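Local coordinates for protein lipoteichoic acid primase (PDB 4UOP) that belongs to the sulfatase family and holds a magnesium ion at the metal site of its extracellular catalytic domain, at residues Met225-Pro230 with Gly248-Ala253; Pro239-Asp244 with Lys298-Arg303; Ser67-Leu72 with Ile288-Leu293. All coordinates share one frame; numbering follows the deposited sequence.

In the fold
From the N terminus, the chain first runs through 67-72, in the loop after strand 59-65, and contact 3 brings 288-293, after strand 277-283, back against it, closing a long loop. Within that loop lies contact 1, a short-range closure that folds 225-230 back onto the beginning of helix 246-271. Contact 2 starts in between, at 239-244, and ends at 298-303, so it crosses both of the others. Together they tie loops following three neighbouring parallel strands to one helix. Tyr250 joins contact 1 to contact 3 through Ser67, Phe251 packs against Leu242 and Tyr300 of contact 2, and Asn302 meets the backbone of Asn71.

Contact 1 (Met225-Pro230 with Gly248-Ala253); sequences MPFDIP and GNYFEA
Phe227 and Tyr250 meet as a T-shaped (edge-to-face) pair where the loop after strand 214-219 packs on the first turns of helix 246-271, part of the alpha/beta fold of the sulfatase family. The ring centroids are 5.2 Å apart and the planes stand at 85°. Tyr250 supplies the edge: Tyr250 CD1 lies over the outer part of the Phe227 face, 3.6 Å from Phe227 CE1. Its CB adds a CH-pi contact to the same face, 4.2 Å from the centroid of the Phe227 ring. With CG anti to its backbone N (chi1 176°), the tyrosine turns its edge toward the phenylalanine face and carries OH on to a hydrogen bond with the carbonyl of Ser67. The opposite face of Phe227 rests on CA of Met225, two residues back in a loop that turns sharply through a cis peptide before Pro226 and a positive phi of 65° at Phe227 itself. The ring is therefore held between its own loop and the helix, and its side chain lies about 9 Å from the bound magnesium ion.

Close packing continues along the loop. Phe227 CB touches Ala253 CB at 3.9 Å, and Ile229 lays CG1 against CA of Ala253 at 3.5 Å, where the small alanine lets the loop come near the helix backbone. Ile187 of strand 186-187 also touches Ile229.

The looser side is at Asn249, which is partly exposed, as is Pro226. There the second subunit approaches, Ser240 of that chain packing on Pro226. Instead of direct polar contact, a single water spans the interval: it donates to Pro226 O and accepts from Asn249 ND2, each at 3.0 Å.

Contact 2 (Pro239-Asp244 with Lys298-Arg303); sequences PSDLKD and KKYVNR
Tyr300 presents one ring face to Leu242, whose CD1 makes a CH-pi contact 3.7 Å from the ring centroid and only 16° off the normal. This is a surface junction of two loops of the sulfatase-family fold, one leading into helix 246-271 and the other following strand 277-283. On the opposite face the CG of Lys299 lies over the centre of the ring, so the aromatic group sits between its own neighbour in sequence and the far loop. Phe251 of helix 246-271 and Ile77 of strand 76-77 each touch both Leu242 and Tyr300.

The phenol end is polar. Tyr300 OH donates to the syn lone pair of Asp241 OD1 at 2.6 Å, with carboxylate and ring planes nearly perpendicular at 89°, while CG of Pro239 brushes the same hydroxyl at 3.3 Å. Two donors thus grip one carboxylate, which would probably favour its ionised form. The second is Lys299: a bend at its last torsion (chi4 -71°) brings the ammonium group round to a salt bridge and also to the carbonyl of Glu296. Lys299 NZ meets Asp241 OD2 nearly along the C-O bond, at 2.8 Å.

Contact 3 (Ser67-Leu72 with Ile288-Leu293); sequences SFQRNL and IKTDQL
Gln69 reaches across to Ile288 and grasps both polar atoms of that residue's backbone. From CB, which points toward the other loop, CG swings in between the backbone N and carbonyl carbon (chi1 59°), and the chain is extended beyond it. CG passes Leu72 CD1 at 3.9 Å, so the aliphatic part runs beside a leucine. CD then spreads the amide opposite Ile288. On one side OE1 accepts from Ile288 N at 2.9 Å, almost straight at 173° and on a lone pair in the carbonyl plane; the N of Ile287 is a second donor to this oxygen. On the other side NE2 uses both hydrogens, giving one to Ile288 O at 3.0 Å and one to Asn71 OD1 at 2.9 Å, each acceptor lying in the plane of the amide. Four bonds therefore fix the rotation of this buried group.

Packing flanks it. Leu72 CD1 abuts Ile288 CG1 at 3.7 Å, the two side chains crossing at about a right angle, and the Thr290 CG2 methyl comes up to the Asn71 amide, 3.8 Å from ND2. The polar ends of that pair converge on Asp314, which takes both Thr290 OG1 and Asn71 ND2. At the border, Lys289 forms a salt bridge with Asp228 of the second subunit.

The two loops follow neighbouring parallel strands, 59-65 and 277-283, and open with metal ligands: Glu66 in one, Asp284 and His285 in the other. Loops carrying metal ligands at the C-terminal ends of the parallel strands are characteristic of the alpha/beta fold of the sulfatase family.

Contact 1 (Met225-Pro230 with Gly248-Ala253)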
loop_
_atom_site.group_PDB
_atom_site.type_symbol
_atom_site.label_atom_id
_atom_site.label_comp_id
_atom_site.label_asym_id
_atom_site.label_seq_id
_atom_site.Cartn_x
_atom_site.Cartn_y
_atom_site.Cartn_z
ATOM N N MET B 225 12.070 -1.977 -14.814
ATOM C CA MET B 225 11.187 -2.811 -15.648
ATOM C C MET B 225 10.487 -1.890 -16.652
ATOM O O MET B 225 10.198 -0.735 -16.321
ATOM C CB MET B 225 10.186 -3.525 -14.739
ATOM C CG MET B 225 9.382 -4.667 -15.348
ATOM S SD MET B 225 8.056 -5.276 -14.272
ATOM C CE MET B 225 8.923 -6.298 -13.105
ATOM N N PRO B 226 10.260 -2.360 -17.898
ATOM C CA PRO B 226 10.457 -3.694 -18.469
ATOM C C PRO B 226 11.867 -4.049 -18.953
ATOM O O PRO B 226 12.000 -4.966 -19.746
ATOM C CB PRO B 226 9.493 -3.680 -19.669
ATOM C CG PRO B 226 9.561 -2.276 -20.148
ATOM C CD PRO B 226 9.668 -1.439 -18.886
ATOM N N PHE B 227 12.908 -3.354 -18.509
ATOM C CA PHE B 227 14.290 -3.779 -18.812
ATOM C C PHE B 227 14.619 -3.703 -20.306
ATOM O O PHE B 227 15.399 -4.510 -20.810
ATOM C CB PHE B 227 14.566 -5.199 -18.279
ATOM C CG PHE B 227 13.971 -5.459 -16.927
ATOM C CD1 PHE B 227 14.346 -4.688 -15.850
ATOM C CD2 PHE B 227 13.040 -6.457 -16.732
ATOM C CE1 PHE B 227 13.794 -4.895 -14.605
ATOM C CE2 PHE B 227 12.481 -6.677 -15.473
ATOM C CZ PHE B 227 12.861 -5.888 -14.408
ATOM N N ASP B 228 14.026 -2.723 -20.991
ATOM C CA ASP B 228 14.213 -2.548 -22.437
ATOM C C ASP B 228 15.513 -1.819 -22.730
ATOM O O ASP B 228 15.623 -0.629 -22.464
ATOM C CB ASP B 228 13.033 -1.769 -23.030
ATOM C CG ASP B 228 13.138 -1.602 -24.538
ATOM O OD1 ASP B 228 13.780 -2.443 -25.207
ATOM O OD2 ASP B 228 12.559 -0.625 -25.060
ATOM N N ILE B 229 16.493 -2.549 -23.247
ATOM C CA ILE B 229 17.776 -1.989 -23.617
ATOM C C ILE B 229 17.907 -1.999 -25.153
ATOM O O ILE B 229 17.599 -3.004 -25.783
ATOM C CB ILE B 229 18.898 -2.849 -23.019
ATOM C CG1 ILE B 229 18.821 -2.853 -21.478
ATOM C CG2 ILE B 229 20.259 -2.413 -23.504
ATOM C CD1 ILE B 229 19.024 -1.494 -20.832
ATOM N N PRO B 230 18.354 -0.885 -25.754
ATOM C CA PRO B 230 18.512 -0.887 -27.219
ATOM C C PRO B 230 19.404 -2.030 -27.673
ATOM O O PRO B 230 20.339 -2.408 -26.964
ATOM C CB PRO B 230 19.186 0.453 -27.494
ATOM C CG PRO B 230 18.699 1.344 -26.405
ATOM C CD PRO B 230 18.529 0.463 -25.191
ATOM N N GLY B 248 15.779 -12.688 -18.936
ATOM C CA GLY B 248 16.808 -12.395 -19.925
ATOM C C GLY B 248 16.975 -10.909 -20.134
ATOM O O GLY B 248 18.095 -10.391 -20.126
ATOM N N ASN B 249 15.864 -10.201 -20.284
ATOM C CA ASN B 249 15.906 -8.762 -20.451
ATOM C C ASN B 249 16.484 -8.094 -19.204
ATOM O O ASN B 249 17.241 -7.135 -19.315
ATOM C CB ASN B 249 14.523 -8.206 -20.767
ATOM C CG ASN B 249 13.993 -8.708 -22.105
ATOM O OD1 ASN B 249 14.764 -9.042 -22.996
ATOM N ND2 ASN B 249 12.687 -8.773 -22.235
ATOM N N TYR B 250 16.139 -8.635 -18.044
ATOM C CA TYR B 250 16.654 -8.152 -16.763
ATOM C C TYR B 250 18.164 -8.248 -16.747
ATOM O O TYR B 250 18.836 -7.280 -16.436
ATOM C CB TYR B 250 16.066 -8.956 -15.615
ATOM C CG TYR B 250 16.614 -8.580 -14.264
ATOM C CD1 TYR B 250 16.158 -7.441 -13.599
ATOM C CD2 TYR B 250 17.579 -9.351 -13.659
ATOM C CE1 TYR B 250 16.649 -7.093 -12.355
ATOM C CE2 TYR B 250 18.079 -9.012 -12.415
ATOM C CZ TYR B 250 17.600 -7.890 -11.767
ATOM O OH TYR B 250 18.115 -7.567 -10.535
ATOM N N PHE B 251 18.701 -9.392 -17.154
ATOM C CA PHE B 251 20.153 -9.568 -17.195
ATOM C C PHE B 251 20.870 -8.608 -18.158
ATOM O O PHE B 251 21.953 -8.110 -17.840
ATOM C CB PHE B 251 20.529 -11.012 -17.542
ATOM C CG PHE B 251 20.383 -12.000 -16.410
ATOM C CD1 PHE B 251 20.702 -11.677 -15.093
ATOM C CD2 PHE B 251 19.958 -13.292 -16.683
ATOM C CE1 PHE B 251 20.579 -12.614 -14.090
ATOM C CE2 PHE B 251 19.822 -14.227 -15.677
ATOM C CZ PHE B 251 20.129 -13.890 -14.376
ATOM N N GLU B 252 20.297 -8.343 -19.335
ATOM C CA GLU B 252 20.884 -7.357 -20.252
ATOM C C GLU B 252 20.898 -5.959 -19.614
ATOM O O GLU B 252 21.862 -5.213 -19.750
ATOM C CB GLU B 252 20.109 -7.248 -21.562
ATOM C CG GLU B 252 20.013 -8.533 -22.357
ATOM C CD GLU B 252 21.284 -8.905 -23.103
ATOM O OE1 GLU B 252 22.317 -8.186 -23.029
ATOM O OE2 GLU B 252 21.222 -9.943 -23.798
ATOM N N ALA B 253 19.814 -5.614 -18.934
ATOM C CA ALA B 253 19.668 -4.273 -18.355
ATOM C C ALA B 253 20.587 -4.085 -17.163
ATOM O O ALA B 253 21.225 -3.035 -17.035
ATOM C CB ALA B 253 18.237 -4.014 -17.944
HETATM O O HOH W 1 11.029 -7.783 -19.885
#

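Contact 2 (Pro239-Asp244 with Lys298-Arg303)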
loop_
_atom_site.group_PDB
_atom_site.type_symbol
_atom_site.label_atom_id
_atom_site.label_comp_id
_atom_site.label_asym_id
_atom_site.label_seq_id
_atom_site.Cartn_x
_atom_site.Cartn_y
_atom_site.Cartn_z
ATOM N N PRO B 239 21.313 -17.559 -23.666
ATOM C CA PRO B 239 20.808 -18.888 -24.081
ATOM C C PRO B 239 19.300 -18.874 -24.338
ATOM O O PRO B 239 18.604 -17.963 -23.881
ATOM C CB PRO B 239 21.162 -19.793 -22.913
ATOM C CG PRO B 239 21.410 -18.894 -21.746
ATOM C CD PRO B 239 21.842 -17.566 -22.287
ATOM N N SER B 240 18.792 -19.874 -25.056
ATOM C CA SER B 240 17.403 -19.831 -25.527
ATOM C C SER B 240 16.375 -19.879 -24.402
ATOM O O SER B 240 15.239 -19.426 -24.578
ATOM C CB SER B 240 17.135 -20.970 -26.525
ATOM O OG SER B 240 17.112 -22.222 -25.858
ATOM N N ASP B 241 16.752 -20.418 -23.247
ATOM C CA ASP B 241 15.833 -20.391 -22.123
ATOM C C ASP B 241 15.788 -19.031 -21.405
ATOM O O ASP B 241 15.001 -18.872 -20.482
ATOM C CB ASP B 241 16.070 -21.548 -21.160
ATOM C CG ASP B 241 17.389 -21.489 -20.432
ATOM O OD1 ASP B 241 18.147 -20.504 -20.540
ATOM O OD2 ASP B 241 17.686 -22.487 -19.752
ATOM N N LEU B 242 16.591 -18.070 -21.864
ATOM C CA LEU B 242 16.499 -16.676 -21.410
ATOM C C LEU B 242 16.115 -15.649 -22.474
ATOM O O LEU B 242 15.566 -14.596 -22.152
ATOM C CB LEU B 242 17.822 -16.244 -20.839
ATOM C CG LEU B 242 18.149 -16.864 -19.491
ATOM C CD1 LEU B 242 19.585 -16.581 -19.115
ATOM C CD2 LEU B 242 17.197 -16.354 -18.425
ATOM N N LYS B 243 16.347 -15.955 -23.744
ATOM C CA LYS B 243 16.237 -14.944 -24.771
ATOM C C LYS B 243 14.766 -14.565 -24.847
ATOM O O LYS B 243 13.901 -15.431 -24.765
ATOM C CB LYS B 243 16.754 -15.453 -26.127
ATOM C CG LYS B 243 17.076 -14.342 -27.128
ATOM C CD LYS B 243 17.541 -14.891 -28.461
ATOM C CE LYS B 243 19.025 -15.207 -28.459
ATOM N NZ LYS B 243 19.857 -14.049 -28.882
ATOM N N ASP B 244 14.499 -13.263 -24.958
ATOM C CA ASP B 244 13.140 -12.693 -25.035
ATOM C C ASP B 244 12.196 -13.090 -23.873
ATOM O O ASP B 244 10.973 -13.227 -24.036
ATOM C CB ASP B 244 12.547 -13.007 -26.411
ATOM C CG ASP B 244 13.343 -12.364 -27.561
ATOM O OD1 ASP B 244 14.366 -11.691 -27.298
ATOM O OD2 ASP B 244 12.945 -12.525 -28.740
ATOM N N LYS B 298 15.648 -21.200 -12.933
ATOM C CA LYS B 298 16.108 -21.142 -11.536
ATOM C C LYS B 298 17.603 -21.439 -11.379
ATOM O O LYS B 298 18.230 -20.934 -10.451
ATOM C CB LYS B 298 15.273 -22.057 -10.639
ATOM C CG LYS B 298 13.887 -21.506 -10.395
ATOM C CD LYS B 298 13.112 -22.328 -9.386
ATOM C CE LYS B 298 11.666 -21.868 -9.348
ATOM N NZ LYS B 298 10.888 -22.591 -8.308
ATOM N N LYS B 299 18.196 -22.198 -12.302
ATOM C CA LYS B 299 19.651 -22.449 -12.238
ATOM C C LYS B 299 20.533 -21.191 -12.385
ATOM O O LYS B 299 21.739 -21.249 -12.118
ATOM C CB LYS B 299 20.081 -23.468 -13.288
ATOM C CG LYS B 299 20.021 -22.958 -14.716
ATOM C CD LYS B 299 20.657 -23.955 -15.681
ATOM C CE LYS B 299 20.456 -23.537 -17.122
ATOM N NZ LYS B 299 19.041 -23.694 -17.568
ATOM N N TYR B 300 19.944 -20.079 -12.832
ATOM C CA TYR B 300 20.671 -18.830 -12.995
ATOM C C TYR B 300 20.790 -18.016 -11.714
ATOM O O TYR B 300 21.611 -17.095 -11.644
ATOM C CB TYR B 300 20.032 -17.989 -14.093
ATOM C CG TYR B 300 20.110 -18.670 -15.441
ATOM C CD1 TYR B 300 21.342 -18.927 -16.036
ATOM C CD2 TYR B 300 18.962 -19.074 -16.106
ATOM C CE1 TYR B 300 21.427 -19.563 -17.266
ATOM C CE2 TYR B 300 19.040 -19.710 -17.330
ATOM C CZ TYR B 300 20.276 -19.947 -17.900
ATOM O OH TYR B 300 20.373 -20.574 -19.119
ATOM N N VAL B 301 19.964 -18.344 -10.728
ATOM C CA VAL B 301 19.938 -17.610 -9.471
ATOM C C VAL B 301 21.196 -17.965 -8.708
ATOM O O VAL B 301 21.590 -19.138 -8.654
ATOM C CB VAL B 301 18.690 -17.966 -8.643
ATOM C CG1 VAL B 301 18.685 -17.210 -7.315
ATOM C CG2 VAL B 301 17.417 -17.682 -9.429
ATOM N N ASN B 302 21.854 -16.962 -8.147
ATOM C CA ASN B 302 23.079 -17.182 -7.392
ATOM C C ASN B 302 22.725 -17.766 -6.029
ATOM O O ASN B 302 22.004 -17.139 -5.258
ATOM C CB ASN B 302 23.847 -15.868 -7.244
ATOM C CG ASN B 302 25.240 -16.046 -6.663
ATOM O OD1 ASN B 302 25.540 -17.030 -5.997
ATOM N ND2 ASN B 302 26.085 -15.064 -6.888
ATOM N N ARG B 303 23.235 -18.965 -5.749
ATOM C CA ARG B 303 22.921 -19.673 -4.509
ATOM C C ARG B 303 24.054 -19.605 -3.506
ATOM O O ARG B 303 23.960 -20.186 -2.424
ATOM C CB ARG B 303 22.626 -21.147 -4.810
ATOM C CG ARG B 303 21.507 -21.377 -5.813
ATOM C CD ARG B 303 20.217 -20.711 -5.373
ATOM N NE ARG B 303 19.100 -21.062 -6.244
ATOM C CZ ARG B 303 17.866 -20.579 -6.136
ATOM N NH1 ARG B 303 17.571 -19.705 -5.180
ATOM N NH2 ARG B 303 16.923 -20.954 -7.000
#

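Contact 3 (Ser67-Leu72 with Ile288-Leu293)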
loop_
_atom_site.group_PDB
_atom_site.type_symbol
_atom_site.label_atom_id
_atom_site.label_comp_id
_atom_site.label_asym_id
_atom_site.label_seq_id
_atom_site.Cartn_x
_atom_site.Cartn_y
_atom_site.Cartn_z
ATOM N N SER B 67 16.526 -1.800 -9.117
ATOM C CA SER B 67 16.124 -3.208 -9.262
ATOM C C SER B 67 17.263 -4.247 -9.215
ATOM O O SER B 67 17.045 -5.404 -9.583
ATOM C CB SER B 67 15.281 -3.392 -10.545
ATOM O OG SER B 67 14.020 -2.748 -10.403
ATOM N N PHE B 68 18.438 -3.860 -8.708
ATOM C CA PHE B 68 19.520 -4.812 -8.422
ATOM C C PHE B 68 19.180 -5.622 -7.149
ATOM O O PHE B 68 18.823 -5.034 -6.121
ATOM C CB PHE B 68 20.852 -4.091 -8.197
ATOM C CG PHE B 68 21.612 -3.723 -9.457
ATOM C CD1 PHE B 68 21.021 -2.976 -10.461
ATOM C CD2 PHE B 68 22.955 -4.066 -9.597
ATOM C CE1 PHE B 68 21.740 -2.613 -11.595
ATOM C CE2 PHE B 68 23.680 -3.704 -10.726
ATOM C CZ PHE B 68 23.075 -2.955 -11.715
ATOM N N GLN B 69 19.307 -6.948 -7.215
ATOM C CA GLN B 69 19.119 -7.813 -6.043
ATOM C C GLN B 69 20.293 -8.765 -5.928
ATOM O O GLN B 69 20.818 -9.258 -6.930
ATOM C CB GLN B 69 17.791 -8.575 -6.094
ATOM C CG GLN B 69 17.605 -9.473 -7.308
ATOM C CD GLN B 69 16.156 -9.872 -7.479
ATOM O OE1 GLN B 69 15.347 -9.073 -7.940
ATOM N NE2 GLN B 69 15.815 -11.109 -7.092
ATOM N N ARG B 70 20.694 -9.038 -4.697
ATOM C CA ARG B 70 21.929 -9.767 -4.447
ATOM C C ARG B 70 21.969 -11.153 -5.076
ATOM O O ARG B 70 23.030 -11.570 -5.545
ATOM C CB ARG B 70 22.226 -9.860 -2.947
ATOM C CG ARG B 70 23.622 -10.368 -2.621
ATOM C CD ARG B 70 24.689 -9.597 -3.370
ATOM N NE ARG B 70 26.050 -9.841 -2.896
ATOM C CZ ARG B 70 27.158 -9.611 -3.608
ATOM N NH1 ARG B 70 27.087 -9.188 -4.877
ATOM N NH2 ARG B 70 28.352 -9.824 -3.058
ATOM N N ASN B 71 20.843 -11.868 -5.092
ATOM C CA ASN B 71 20.831 -13.228 -5.663
ATOM C C ASN B 71 20.836 -13.258 -7.197
ATOM O O ASN B 71 20.882 -14.336 -7.812
ATOM C CB ASN B 71 19.716 -14.095 -5.067
ATOM C CG ASN B 71 18.317 -13.619 -5.395
ATOM O OD1 ASN B 71 18.088 -12.802 -6.282
ATOM N ND2 ASN B 71 17.352 -14.166 -4.677
ATOM N N LEU B 72 20.813 -12.085 -7.818
ATOM C CA LEU B 72 21.063 -11.981 -9.264
ATOM C C LEU B 72 22.231 -11.045 -9.571
ATOM O O LEU B 72 22.205 -10.301 -10.540
ATOM C CB LEU B 72 19.785 -11.540 -9.982
ATOM C CG LEU B 72 18.603 -12.508 -9.850
ATOM C CD1 LEU B 72 17.341 -11.885 -10.418
ATOM C CD2 LEU B 72 18.885 -13.835 -10.550
ATOM N N ILE B 288 12.747 -9.420 -9.181
ATOM C CA ILE B 288 12.460 -10.776 -9.660
ATOM C C ILE B 288 12.111 -11.660 -8.463
ATOM O O ILE B 288 12.912 -11.821 -7.533
ATOM C CB ILE B 288 13.675 -11.363 -10.402
ATOM C CG1 ILE B 288 14.157 -10.427 -11.533
ATOM C CG2 ILE B 288 13.365 -12.773 -10.893
ATOM C CD1 ILE B 288 13.172 -10.194 -12.676
ATOM N N LYS B 289 10.901 -12.206 -8.467
ATOM C CA LYS B 289 10.518 -13.195 -7.465
ATOM C C LYS B 289 11.083 -14.533 -7.921
ATOM O O LYS B 289 10.528 -15.170 -8.834
ATOM C CB LYS B 289 9.006 -13.255 -7.309
ATOM C CG LYS B 289 8.404 -11.952 -6.830
ATOM C CD LYS B 289 7.253 -12.195 -5.870
ATOM C CE LYS B 289 6.740 -10.892 -5.278
ATOM N NZ LYS B 289 5.971 -10.090 -6.268
ATOM N N THR B 290 12.200 -14.941 -7.325
ATOM C CA THR B 290 12.983 -16.035 -7.887
ATOM C C THR B 290 12.271 -17.379 -7.742
ATOM O O THR B 290 12.479 -18.264 -8.566
ATOM C CB THR B 290 14.400 -16.126 -7.293
ATOM O OG1 THR B 290 14.319 -16.166 -5.859
ATOM C CG2 THR B 290 15.240 -14.928 -7.729
ATOM N N ASP B 291 11.441 -17.532 -6.711
ATOM C CA ASP B 291 10.685 -18.776 -6.536
ATOM C C ASP B 291 9.565 -18.927 -7.576
ATOM O O ASP B 291 9.071 -20.033 -7.774
ATOM C CB ASP B 291 10.168 -18.946 -5.087
ATOM C CG ASP B 291 9.179 -17.876 -4.665
ATOM O OD1 ASP B 291 8.477 -17.308 -5.543
ATOM O OD2 ASP B 291 9.119 -17.595 -3.428
ATOM N N GLN B 292 9.201 -17.830 -8.247
ATOM C CA GLN B 292 8.208 -17.840 -9.316
ATOM C C GLN B 292 8.798 -17.972 -10.723
ATOM O O GLN B 292 8.055 -17.949 -11.704
ATOM C CB GLN B 292 7.349 -16.581 -9.270
ATOM C CG GLN B 292 6.525 -16.462 -7.997
ATOM C CD GLN B 292 5.301 -15.570 -8.127
ATOM O OE1 GLN B 292 4.622 -15.564 -9.158
ATOM N NE2 GLN B 292 4.966 -14.877 -7.052
ATOM N N LEU B 293 10.116 -18.105 -10.838
ATOM C CA LEU B 293 10.737 -18.280 -12.155
ATOM C C LEU B 293 10.326 -19.618 -12.761
ATOM O O LEU B 293 10.069 -20.577 -12.032
ATOM C CB LEU B 293 12.270 -18.234 -12.060
ATOM C CG LEU B 293 12.902 -16.866 -11.787
ATOM C CD1 LEU B 293 14.370 -17.023 -11.418
ATOM C CD2 LEU B 293 12.752 -15.953 -12.995
#